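Local structure of methionine gamma-lyase (Trichomonas vaginalis, 1E5E) at residues Lys171-His174 / Gly178-Val181; Tyr277-Pro282 / Phe292-Gly297; Glu296-Ala301 / Arg306-Met311. The protein belongs to the Cys/Met metabolism family of pyridoxal-phosphate-dependent enzymes and is found here as an assembly of four chains. All coordinates share one frame; numbering follows the deposited sequence. Where two conformers were deposited one is given.

Contact 1 of 3, residues Lys171-His174 / Gly178-Val181; sequences KDAH and GVLV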
ATOM      1  N   LYS A 171      23.952 -33.694  16.191  1.00 25.51           N
ATOM      2  CA  LYS A 171      25.168 -34.512  16.392  1.00 28.49           C
ATOM      3  C   LYS A 171      25.117 -35.766  15.533  1.00 27.21           C
ATOM      4  O   LYS A 171      26.074 -36.060  14.837  1.00 25.61           O
ATOM      5  CB  LYS A 171      25.366 -34.881  17.855  1.00 30.71           C
ATOM      6  CG  LYS A 171      25.629 -33.618  18.700  1.00 35.26           C
ATOM      7  CD  LYS A 171      25.625 -34.143  20.134  1.00 39.96           C
ATOM      8  CE  LYS A 171      26.005 -33.139  21.198  1.00 42.31           C
ATOM      9  NZ  LYS A 171      25.504 -33.683  22.517  1.00 45.61           N
ATOM     10  N   ASP A 172      23.979 -36.433  15.428  1.00 26.01           N
ATOM     11  CA  ASP A 172      23.863 -37.554  14.512  1.00 27.56           C
ATOM     12  C   ASP A 172      24.045 -37.179  13.036  1.00 28.03           C
ATOM     13  O   ASP A 172      24.746 -37.872  12.288  1.00 26.73           O
ATOM     14  CB  ASP A 172      22.516 -38.235  14.776  1.00 29.29           C
ATOM     15  CG  ASP A 172      22.512 -38.925  16.140  1.00 32.56           C
ATOM     16  OD1 ASP A 172      23.472 -38.972  16.949  1.00 33.58           O
ATOM     17  OD2 ASP A 172      21.428 -39.418  16.482  1.00 33.94           O
ATOM     18  N   ALA A 173      23.404 -36.109  12.553  1.00 23.31           N
ATOM     19  CA  ALA A 173      23.538 -35.720  11.164  1.00 23.96           C
ATOM     20  C   ALA A 173      24.985 -35.336  10.872  1.00 23.62           C
ATOM     21  O   ALA A 173      25.535 -35.705   9.839  1.00 22.09           O
ATOM     22  CB  ALA A 173      22.695 -34.460  10.854  1.00 21.71           C
ATOM     23  N   HIS A 174      25.583 -34.563  11.783  1.00 23.29           N
ATOM     24  CA  HIS A 174      26.943 -34.105  11.577  1.00 25.43           C
ATOM     25  C   HIS A 174      28.006 -35.150  11.978  1.00 28.66           C
ATOM     26  O   HIS A 174      29.191 -34.904  11.725  1.00 27.26           O
ATOM     27  CB  HIS A 174      27.237 -32.806  12.299  1.00 25.08           C
ATOM     28  CG  HIS A 174      26.420 -31.622  11.864  1.00 26.30           C
ATOM     29  ND1 HIS A 174      25.928 -30.734  12.791  1.00 25.17           N
ATOM     30  CD2 HIS A 174      26.023 -31.175  10.644  1.00 26.54           C
ATOM     31  CE1 HIS A 174      25.276 -29.762  12.156  1.00 25.44           C
ATOM     32  NE2 HIS A 174      25.289 -30.023  10.858  1.00 27.48           N
ATOM     33  N   GLY A 178      29.485 -33.046   5.502  1.00 28.16           N
ATOM     34  CA  GLY A 178      28.688 -32.571   4.338  1.00 26.72           C
ATOM     35  C   GLY A 178      27.185 -32.702   4.465  1.00 24.67           C
ATOM     36  O   GLY A 178      26.511 -32.828   3.439  1.00 24.05           O
ATOM     37  N   VAL A 179      26.629 -32.738   5.673  1.00 24.00           N
ATOM     38  CA  VAL A 179      25.156 -32.844   5.830  1.00 22.11           C
ATOM     39  C   VAL A 179      24.689 -31.498   6.388  1.00 23.18           C
ATOM     40  O   VAL A 179      25.244 -30.937   7.350  1.00 20.22           O
ATOM     41  CB  VAL A 179      24.745 -33.963   6.791  1.00 23.26           C
ATOM     42  CG1 VAL A 179      23.222 -34.159   6.938  1.00 22.01           C
ATOM     43  CG2 VAL A 179      25.377 -35.303   6.332  1.00 23.23           C
ATOM     44  N   LEU A 180      23.561 -31.053   5.857  1.00 23.33           N
ATOM     45  CA  LEU A 180      22.985 -29.792   6.382  1.00 22.69           C
ATOM     46  C   LEU A 180      21.735 -30.083   7.201  1.00 20.66           C
ATOM     47  O   LEU A 180      20.862 -30.831   6.739  1.00 20.44           O
ATOM     48  CB  LEU A 180      22.660 -28.887   5.166  1.00 21.42           C
ATOM     49  CG  LEU A 180      23.929 -28.193   4.625  1.00 22.88           C
ATOM     50  CD1 LEU A 180      23.647 -27.368   3.391  1.00 22.54           C
ATOM     51  CD2 LEU A 180      24.556 -27.320   5.723  1.00 22.93           C
ATOM     52  N   VAL A 181      21.688 -29.528   8.406  1.00 18.16           N
ATOM     53  CA  VAL A 181      20.478 -29.702   9.208  1.00 18.55           C
ATOM     54  C   VAL A 181      19.656 -28.431   9.032  1.00 18.35           C
ATOM     55  O   VAL A 181      20.134 -27.331   9.330  1.00 17.90           O
ATOM     56  CB  VAL A 181      20.771 -29.965  10.685  1.00 19.58           C
ATOM     57  CG1 VAL A 181      19.457 -30.108  11.459  1.00 18.54           C
ATOM     58  CG2 VAL A 181      21.594 -31.269  10.737  1.00 18.79           C
TER
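Ala-173, near the end of helix 166-174, faces two valines a few residues further on, Val-179 and Val-181. The tight part is the meeting of Ala-173 CB with Val-181 CG2 at 3.4 Å, closer than methyl groups usually settle. Val-181 holds CG1 anti to its own N (chi1 179°), and it is the other branch, CG2, that turns to the helix. Val-179 adds a looser touch, its CG1 lying 4.0 Å from Ala-173 CB, while its CG2 sits 3.5 Å from the carbonyl O of Ala-173. Val-151 of strand 148-154 packs on both Ala-173 and Val-179, closing this side as buried core.

Toward solvent the contact thins out at the partly exposed ring of His-174. The edge of that ring meets Val-179 O nearly in plane, CD2 being 3.4 Å from the oxygen, and NE2 passes Val-181 CG2 obliquely. The real polar partner of NE2 is Asp-201, whose OD2 also accepts the backbone N-H of Val-181, so one carboxylate oxygen ties His-174 to the strand at Val-181. This is the return from helix to strand in a beta-alpha-beta crossover, joining the neighbouring parallel strands 148-154 and 180-184 of the seven-stranded sheet.

Contact 2 of 3, residues Tyr277-Pro282 / Phe292-Gly297; sequences YLKSHP and FEDHEG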
ATOM      1  N   TYR A 277      -7.395 -25.299  30.468  1.00 22.35           N
ATOM      2  CA  TYR A 277      -8.836 -25.469  30.480  1.00 22.34           C
ATOM      3  C   TYR A 277      -9.253 -26.647  29.617  1.00 22.44           C
ATOM      4  O   TYR A 277     -10.122 -27.426  29.999  1.00 24.08           O
ATOM      5  CB  TYR A 277      -9.530 -24.160  29.982  1.00 22.48           C
ATOM      6  CG  TYR A 277     -11.024 -24.437  29.860  1.00 21.35           C
ATOM      7  CD1 TYR A 277     -11.804 -24.449  31.001  1.00 22.08           C
ATOM      8  CD2 TYR A 277     -11.615 -24.669  28.643  1.00 21.48           C
ATOM      9  CE1 TYR A 277     -13.162 -24.717  30.931  1.00 21.86           C
ATOM     10  CE2 TYR A 277     -12.972 -24.928  28.531  1.00 21.60           C
ATOM     11  CZ  TYR A 277     -13.713 -24.957  29.695  1.00 21.49           C
ATOM     12  OH  TYR A 277     -15.037 -25.234  29.640  1.00 23.83           O
ATOM     13  N   LEU A 278      -8.667 -26.823  28.430  1.00 21.69           N
ATOM     14  CA  LEU A 278      -9.054 -27.887  27.528  1.00 23.76           C
ATOM     15  C   LEU A 278      -8.739 -29.266  28.116  1.00 24.55           C
ATOM     16  O   LEU A 278      -9.538 -30.185  28.063  1.00 22.27           O
ATOM     17  CB  LEU A 278      -8.375 -27.792  26.162  1.00 22.97           C
ATOM     18  CG  LEU A 278      -8.678 -26.517  25.352  1.00 25.20           C
ATOM     19  CD1 LEU A 278      -7.785 -26.448  24.105  1.00 24.50           C
ATOM     20  CD2 LEU A 278     -10.151 -26.487  24.984  1.00 24.68           C
ATOM     21  N   LYS A 279      -7.597 -29.314  28.801  1.00 25.89           N
ATOM     22  CA  LYS A 279      -7.136 -30.566  29.360  1.00 30.31           C
ATOM     23  C   LYS A 279      -8.110 -31.099  30.417  1.00 31.32           C
ATOM     24  O   LYS A 279      -8.266 -32.313  30.585  1.00 31.61           O
ATOM     25  CB  LYS A 279      -5.742 -30.350  29.919  1.00 30.90           C
ATOM     26  CG  LYS A 279      -5.204 -31.507  30.743  1.00 35.37           C
ATOM     27  CD  LYS A 279      -3.958 -31.040  31.506  1.00 36.70           C
ATOM     28  CE  LYS A 279      -2.715 -31.507  30.781  1.00 39.39           C
ATOM     29  NZ  LYS A 279      -2.153 -32.762  31.381  1.00 41.48           N
ATOM     30  N   SER A 280      -8.785 -30.218  31.137  1.00 30.88           N
ATOM     31  CA  SER A 280      -9.654 -30.785  32.171  1.00 32.30           C
ATOM     32  C   SER A 280     -11.112 -30.856  31.767  1.00 30.36           C
ATOM     33  O   SER A 280     -11.947 -31.122  32.618  1.00 31.17           O
ATOM     34  CB  SER A 280      -9.374 -29.934  33.407  1.00 33.00           C
ATOM     35  OG  SER A 280     -10.179 -28.778  33.269  1.00 34.02           O
ATOM     36  N   HIS A 281     -11.415 -30.628  30.504  1.00 28.11           N
ATOM     37  CA  HIS A 281     -12.764 -30.700  30.001  1.00 28.07           C
ATOM     38  C   HIS A 281     -13.108 -32.155  29.667  1.00 26.96           C
ATOM     39  O   HIS A 281     -12.387 -32.820  28.944  1.00 25.34           O
ATOM     40  CB  HIS A 281     -12.984 -29.851  28.757  1.00 26.41           C
ATOM     41  CG  HIS A 281     -14.447 -29.617  28.532  1.00 25.57           C
ATOM     42  ND1 HIS A 281     -15.226 -30.590  27.946  1.00 24.59           N
ATOM     43  CD2 HIS A 281     -15.258 -28.586  28.845  1.00 24.58           C
ATOM     44  CE1 HIS A 281     -16.481 -30.187  27.894  1.00 23.61           C
ATOM     45  NE2 HIS A 281     -16.515 -28.970  28.415  1.00 26.25           N
ATOM     46  N   PRO A 282     -14.243 -32.633  30.142  1.00 27.61           N
ATOM     47  CA  PRO A 282     -14.643 -34.018  29.917  1.00 27.53           C
ATOM     48  C   PRO A 282     -14.834 -34.404  28.460  1.00 27.20           C
ATOM     49  O   PRO A 282     -14.653 -35.593  28.158  1.00 26.34           O
ATOM     50  CB  PRO A 282     -15.926 -34.181  30.722  1.00 28.14           C
ATOM     51  CG  PRO A 282     -16.040 -32.980  31.589  1.00 29.16           C
ATOM     52  CD  PRO A 282     -15.188 -31.881  31.004  1.00 27.03           C
ATOM     53  N   PHE A 292       3.035 -28.321  29.073  1.00 30.75           N
ATOM     54  CA  PHE A 292       2.620 -29.331  30.041  1.00 32.81           C
ATOM     55  C   PHE A 292       3.792 -30.098  30.621  1.00 36.19           C
ATOM     56  O   PHE A 292       4.599 -30.710  29.908  1.00 37.08           O
ATOM     57  CB  PHE A 292       1.601 -30.272  29.389  1.00 30.37           C
ATOM     58  CG  PHE A 292       0.250 -29.644  29.200  1.00 28.96           C
ATOM     59  CD1 PHE A 292      -0.160 -28.560  29.958  1.00 29.13           C
ATOM     60  CD2 PHE A 292      -0.624 -30.164  28.263  1.00 27.96           C
ATOM     61  CE1 PHE A 292      -1.412 -27.990  29.768  1.00 29.37           C
ATOM     62  CE2 PHE A 292      -1.883 -29.601  28.082  1.00 27.25           C
ATOM     63  CZ  PHE A 292      -2.276 -28.538  28.830  1.00 27.15           C
ATOM     64  N   GLU A 293       3.829 -30.155  31.953  1.00 39.52           N
ATOM     65  CA  GLU A 293       4.837 -30.847  32.746  1.00 42.04           C
ATOM     66  C   GLU A 293       4.914 -32.352  32.510  1.00 44.33           C
ATOM     67  O   GLU A 293       6.011 -32.928  32.478  1.00 46.04           O
ATOM     68  CB  GLU A 293       4.600 -30.588  34.243  1.00 42.32           C
ATOM     69  N   ASP A 294       3.771 -33.013  32.319  1.00 46.89           N
ATOM     70  CA  ASP A 294       3.711 -34.428  31.983  1.00 50.00           C
ATOM     71  C   ASP A 294       4.217 -34.747  30.574  1.00 50.88           C
ATOM     72  O   ASP A 294       5.076 -35.640  30.408  1.00 52.80           O
ATOM     73  CB  ASP A 294       2.336 -35.097  32.136  1.00 51.08           C
ATOM     74  CG  ASP A 294       1.241 -34.603  31.202  1.00 52.48           C
ATOM     75  OD1 ASP A 294       0.855 -33.456  31.565  1.00 52.45           O
ATOM     76  OD2 ASP A 294       0.801 -35.250  30.199  1.00 52.84           O
ATOM     77  N   HIS A 295       3.657 -34.124  29.538  1.00 50.77           N
ATOM     78  CA  HIS A 295       3.998 -34.360  28.155  1.00 49.10           C
ATOM     79  C   HIS A 295       5.449 -34.727  27.860  1.00 48.56           C
ATOM     80  O   HIS A 295       6.422 -34.277  28.473  1.00 48.30           O
ATOM     81  N   GLU A 296       5.583 -35.536  26.807  1.00 47.48           N
ATOM     82  CA  GLU A 296       6.841 -36.034  26.282  1.00 47.20           C
ATOM     83  C   GLU A 296       7.637 -34.926  25.591  1.00 44.32           C
ATOM     84  O   GLU A 296       7.108 -34.206  24.727  1.00 44.20           O
ATOM     85  CB  GLU A 296       6.577 -37.190  25.293  1.00 49.89           C
ATOM     86  CG  GLU A 296       7.704 -37.603  24.372  1.00 53.07           C
ATOM     87  CD  GLU A 296       8.823 -38.452  24.936  1.00 54.48           C
ATOM     88  OE1 GLU A 296       8.608 -39.111  25.975  1.00 55.87           O
ATOM     89  OE2 GLU A 296       9.945 -38.520  24.371  1.00 54.97           O
ATOM     90  N   GLY A 297       8.915 -34.823  25.966  1.00 40.79           N
ATOM     91  CA  GLY A 297       9.765 -33.812  25.344  1.00 38.34           C
ATOM     92  C   GLY A 297       9.677 -32.469  26.055  1.00 35.83           C
ATOM     93  O   GLY A 297      10.197 -31.458  25.587  1.00 35.95           O
TER
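Lys-279 and Phe-292 have the closest pair of CA atoms between the two segments, yet these stand 9.9 Å apart, so side chains alone must bridge the gap. Residues 277-279 are the last of helix 260-279; Ser-280 is the first to leave helical angles. Backbone hydrogen bonds from Ser-280 N to Tyr-277 O (3.3 Å) and from His-281 N to Leu-278 O (3.1 Å) finish the helix end. Residues 292-297 form no regular helix or strand and lead to Gly-297, the N-cap of helix 298-304.

Lys-279 does all the reaching from its side. Its CG leaves anti to the backbone N (chi1 170°), and the chain then bends at chi3 and chi4, which lays the methylene end over one face of the Phe-292 ring. CE sits almost above the middle of that ring, 3.5 Å from its centroid, a CH-pi contact. The ammonium follows over the same face: NZ is 4.5 Å from the centroid of the Phe-292 ring, 16° off its normal, a cation-pi arrangement. Beyond the ring, NZ makes a salt bridge to OD1 of Asp-294 at 3.1 Å, meeting the oxygen on its syn side but 34° out of the carboxylate plane.

The layers are clear: Phe-292 is buried and rests on Val-287, whereas the charged pair lies on the exposed side. There a sulfate ion, probably from the crystallisation liquor, comes within about 3 Å of the Asp-294 side chain. The arrangement is a lysine arched over an aromatic ring and tied beyond it to a carboxylate, at the edge of the C-terminal alpha/beta domain familiar from fold-type I pyridoxal-phosphate enzymes, between the end of helix 260-279 and the loop that leads from strand 284-288 to helix 298-304.

Contact 3 of 3, residues Glu296-Ala301 / Arg306-Met311; sequences EGHDIA and RMYGSM. Unlike the reference sequence in segment 306-311: Tyr-308 (reference Ser). With SO4 (sulfate ion), chain D.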
ATOM      1  N   GLU A 296       5.583 -35.536  26.807  1.00 47.48           N
ATOM      2  CA  GLU A 296       6.841 -36.034  26.282  1.00 47.20           C
ATOM      3  C   GLU A 296       7.637 -34.926  25.591  1.00 44.32           C
ATOM      4  O   GLU A 296       7.108 -34.206  24.727  1.00 44.20           O
ATOM      5  CB  GLU A 296       6.577 -37.190  25.293  1.00 49.89           C
ATOM      6  CG  GLU A 296       7.704 -37.603  24.372  1.00 53.07           C
ATOM      7  CD  GLU A 296       8.823 -38.452  24.936  1.00 54.48           C
ATOM      8  OE1 GLU A 296       8.608 -39.111  25.975  1.00 55.87           O
ATOM      9  OE2 GLU A 296       9.945 -38.520  24.371  1.00 54.97           O
ATOM     10  N   GLY A 297       8.915 -34.823  25.966  1.00 40.79           N
ATOM     11  CA  GLY A 297       9.765 -33.812  25.344  1.00 38.34           C
ATOM     12  C   GLY A 297       9.677 -32.469  26.055  1.00 35.83           C
ATOM     13  O   GLY A 297      10.197 -31.458  25.587  1.00 35.95           O
ATOM     14  N   HIS A 298       9.049 -32.474  27.230  1.00 33.19           N
ATOM     15  CA  HIS A 298       8.899 -31.262  28.016  1.00 32.23           C
ATOM     16  C   HIS A 298      10.219 -30.654  28.490  1.00 29.86           C
ATOM     17  O   HIS A 298      10.409 -29.439  28.367  1.00 27.75           O
ATOM     18  CB  HIS A 298       7.981 -31.470  29.238  1.00 31.68           C
ATOM     19  CG  HIS A 298       7.883 -30.177  30.004  1.00 31.25           C
ATOM     20  ND1 HIS A 298       7.226 -29.083  29.474  1.00 29.44           N
ATOM     21  CD2 HIS A 298       8.454 -29.788  31.193  1.00 30.14           C
ATOM     22  CE1 HIS A 298       7.365 -28.080  30.331  1.00 31.66           C
ATOM     23  NE2 HIS A 298       8.104 -28.477  31.359  1.00 31.68           N
ATOM     24  N   ASP A 299      11.138 -31.443  29.010  1.00 30.17           N
ATOM     25  CA  ASP A 299      12.465 -31.008  29.405  1.00 29.69           C
ATOM     26  C   ASP A 299      13.267 -30.577  28.177  1.00 27.40           C
ATOM     27  O   ASP A 299      14.051 -29.630  28.284  1.00 27.43           O
ATOM     28  CB  ASP A 299      13.083 -32.197  30.129  1.00 33.49           C
ATOM     29  CG  ASP A 299      12.266 -32.504  31.385  1.00 37.37           C
ATOM     30  OD1 ASP A 299      12.162 -33.711  31.702  1.00 39.95           O
ATOM     31  OD2 ASP A 299      11.738 -31.572  32.044  1.00 38.85           O
ATOM     32  N   ILE A 300      13.075 -31.238  27.046  1.00 25.00           N
ATOM     33  CA  ILE A 300      13.677 -30.867  25.778  1.00 26.18           C
ATOM     34  C   ILE A 300      13.057 -29.552  25.272  1.00 24.52           C
ATOM     35  O   ILE A 300      13.780 -28.615  24.943  1.00 22.26           O
ATOM     36  CB  ILE A 300      13.492 -31.864  24.624  1.00 27.05           C
ATOM     37  CG1 ILE A 300      14.143 -33.225  24.946  1.00 28.70           C
ATOM     38  CG2 ILE A 300      14.039 -31.312  23.310  1.00 24.96           C
ATOM     39  CD1 ILE A 300      15.605 -33.089  25.337  1.00 30.19           C
ATOM     40  N   ALA A 301      11.744 -29.427  25.398  1.00 24.24           N
ATOM     41  CA  ALA A 301      11.014 -28.239  24.958  1.00 24.90           C
ATOM     42  C   ALA A 301      11.454 -27.060  25.818  1.00 24.89           C
ATOM     43  O   ALA A 301      11.738 -25.975  25.338  1.00 24.14           O
ATOM     44  CB  ALA A 301       9.519 -28.438  25.126  1.00 25.13           C
ATOM     45  N   ARG A 306      12.100 -20.564  24.968  1.00 21.91           N
ATOM     46  CA  ARG A 306      12.052 -19.609  26.060  1.00 23.47           C
ATOM     47  C   ARG A 306      10.617 -19.464  26.564  1.00 24.11           C
ATOM     48  O   ARG A 306      10.433 -18.910  27.660  1.00 22.85           O
ATOM     49  CB  ARG A 306      12.564 -18.232  25.659  1.00 27.34           C
ATOM     50  CG  ARG A 306      13.880 -18.296  24.907  1.00 33.90           C
ATOM     51  CD  ARG A 306      14.604 -16.935  24.800  1.00 38.90           C
ATOM     52  NE  ARG A 306      15.936 -17.232  24.230  1.00 42.99           N
ATOM     53  CZ  ARG A 306      16.195 -17.517  22.956  1.00 45.20           C
ATOM     54  NH1 ARG A 306      15.302 -17.525  21.964  1.00 45.14           N
ATOM     55  NH2 ARG A 306      17.457 -17.788  22.637  1.00 46.58           N
ATOM     56  N   MET A 307       9.626 -19.674  25.673  1.00 21.25           N
ATOM     57  CA  MET A 307       8.221 -19.614  26.040  1.00 20.98           C
ATOM     58  C   MET A 307       7.604 -20.872  25.426  1.00 20.54           C
ATOM     59  O   MET A 307       8.240 -21.379  24.496  1.00 18.32           O
ATOM     60  CB  MET A 307       7.471 -18.364  25.539  1.00 21.40           C
ATOM     61  CG  MET A 307       7.998 -17.174  26.342  0.50 22.47           C
ATOM     62  SD  MET A 307       7.169 -15.641  26.031  0.50 25.24           S
ATOM     63  CE  MET A 307       7.766 -15.212  24.393  0.50 21.87           C
ATOM     64  N   TYR A 308       6.423 -21.284  25.848  1.00 19.06           N
ATOM     65  CA  TYR A 308       5.893 -22.512  25.281  1.00 20.28           C
ATOM     66  C   TYR A 308       5.014 -22.304  24.065  1.00 19.25           C
ATOM     67  O   TYR A 308       4.462 -23.292  23.563  1.00 18.75           O
ATOM     68  CB  TYR A 308       5.200 -23.340  26.385  1.00 22.04           C
ATOM     69  CG  TYR A 308       6.220 -23.864  27.392  1.00 24.97           C
ATOM     70  CD1 TYR A 308       6.229 -23.455  28.722  1.00 26.13           C
ATOM     71  CD2 TYR A 308       7.168 -24.793  26.990  1.00 26.76           C
ATOM     72  CE1 TYR A 308       7.147 -23.980  29.622  1.00 27.75           C
ATOM     73  CE2 TYR A 308       8.103 -25.317  27.861  1.00 28.54           C
ATOM     74  CZ  TYR A 308       8.062 -24.906  29.189  1.00 28.61           C
ATOM     75  OH  TYR A 308       9.008 -25.413  30.043  1.00 30.34           O
ATOM     76  N   GLY A 309       4.912 -21.071  23.559  1.00 17.49           N
ATOM     77  CA  GLY A 309       4.230 -20.895  22.273  1.00 17.59           C
ATOM     78  C   GLY A 309       2.715 -20.767  22.413  1.00 16.92           C
ATOM     79  O   GLY A 309       2.186 -20.879  23.514  1.00 15.48           O
ATOM     80  N   SER A 310       2.037 -20.533  21.292  1.00 16.20           N
ATOM     81  CA  SER A 310       0.593 -20.330  21.400  1.00 17.57           C
ATOM     82  C   SER A 310      -0.152 -21.366  20.583  1.00 17.81           C
ATOM     83  O   SER A 310      -1.366 -21.215  20.529  1.00 17.58           O
ATOM     84  CB  SER A 310       0.253 -18.883  21.047  1.00 16.62           C
ATOM     85  OG  SER A 310       0.180 -18.729  19.635  1.00 18.70           O
ATOM     86  N   MET A 311       0.554 -22.393  20.125  1.00 18.43           N
ATOM     87  CA  MET A 311      -0.070 -23.506  19.417  1.00 18.78           C
ATOM     88  C   MET A 311      -0.523 -24.525  20.491  1.00 18.97           C
ATOM     89  O   MET A 311       0.198 -24.843  21.436  1.00 17.68           O
ATOM     90  CB  MET A 311       0.840 -24.233  18.411  1.00 15.74           C
ATOM     91  CG  MET A 311       1.365 -23.330  17.266  1.00 15.65           C
ATOM     92  SD  MET A 311       0.040 -22.467  16.400  1.00 11.78           S
ATOM     93  CE  MET A 311      -0.820 -23.760  15.574  1.00 11.89           C
TER
HETATM   94  S   SO4 D 408       8.432 -24.829  33.485  1.00 58.94           S
HETATM   95  O1  SO4 D 408       7.377 -24.132  34.295  1.00 59.83           O
HETATM   96  O2  SO4 D 408       7.819 -25.934  32.675  1.00 58.73           O
HETATM   97  O3  SO4 D 408       9.424 -25.468  34.445  1.00 59.68           O
HETATM   98  O4  SO4 D 408       9.152 -23.823  32.637  1.00 58.83           O
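His-298 and Ala-301, on the first turn of helix 298-304, are both met by Tyr-308 from the loop that follows the helix. Taken in order, that loop begins with Arg-306 and Met-307, and neither side chain meets residues 296-301.

Tyr-308, where the reference sequence has serine, carries the contact. Its CG stands anti to its carbonyl carbon (chi1 -68°), and the ring reaches across to the helix with the hydroxyl end nearest His-298. The two rings lie at an oblique 33°, neither stacked nor edge-to-face, with centroids 5.2 Å apart, and Tyr-308 OH comes to 3.1 Å from CE1 of His-298. At the ring edge, CE2 of Tyr-308 brushes Ala-301 CB at 4.4 Å.

A sulfate ion, probably from the crystallisation liquor, bridges the two polar ends. NE2 of His-298 donates to sulfate O2 at 2.9 Å, with the oxygen at the ring edge in plane but the bond bent to 131° at the hydrogen; Tyr-308 OH donates to sulfate O4 at 3.0 Å. Lys-302 NZ is also hydrogen-bonded to the ion. The other ring nitrogen of His-298, ND1, is held by Pro-290 O within the protein, and the sulfate bond at NE2 adds to this in the crystal. Donation from both nitrogens would suit a protonated ring.

Past Tyr-308 the loop runs on through Gly-309 and Ser-310 toward strand 311-316, which Met-311 enters. Through Tyr-308 the connection lies against helix 298-304, while Met-307 packs on helix 260-279 and Met-311 lies against strand 371-375, next to strand 311-316 in the five-stranded sheet.

Contact 1 stands apart, its nearest atoms about 14 Å from contact 2 and about 10 Å from contact 3. It is the buried one, methyl against methyl inside the beta-alpha-beta crossover of the larger sheet. The other two are partly buried: contact 2 relies on an ion pair and a cation-pi contact, contact 3 on an oblique histidine-tyrosine pair with a sulfate bound to both rings. Contacts 2 and 3 are neighbours, their centres 12 Å apart, and share Glu-296 and Gly-297. Both belong with the smaller sheet, but contact 2 ties a loop to the end of helix 260-279, while contact 3 ties helix 298-304 to the loop leaving it.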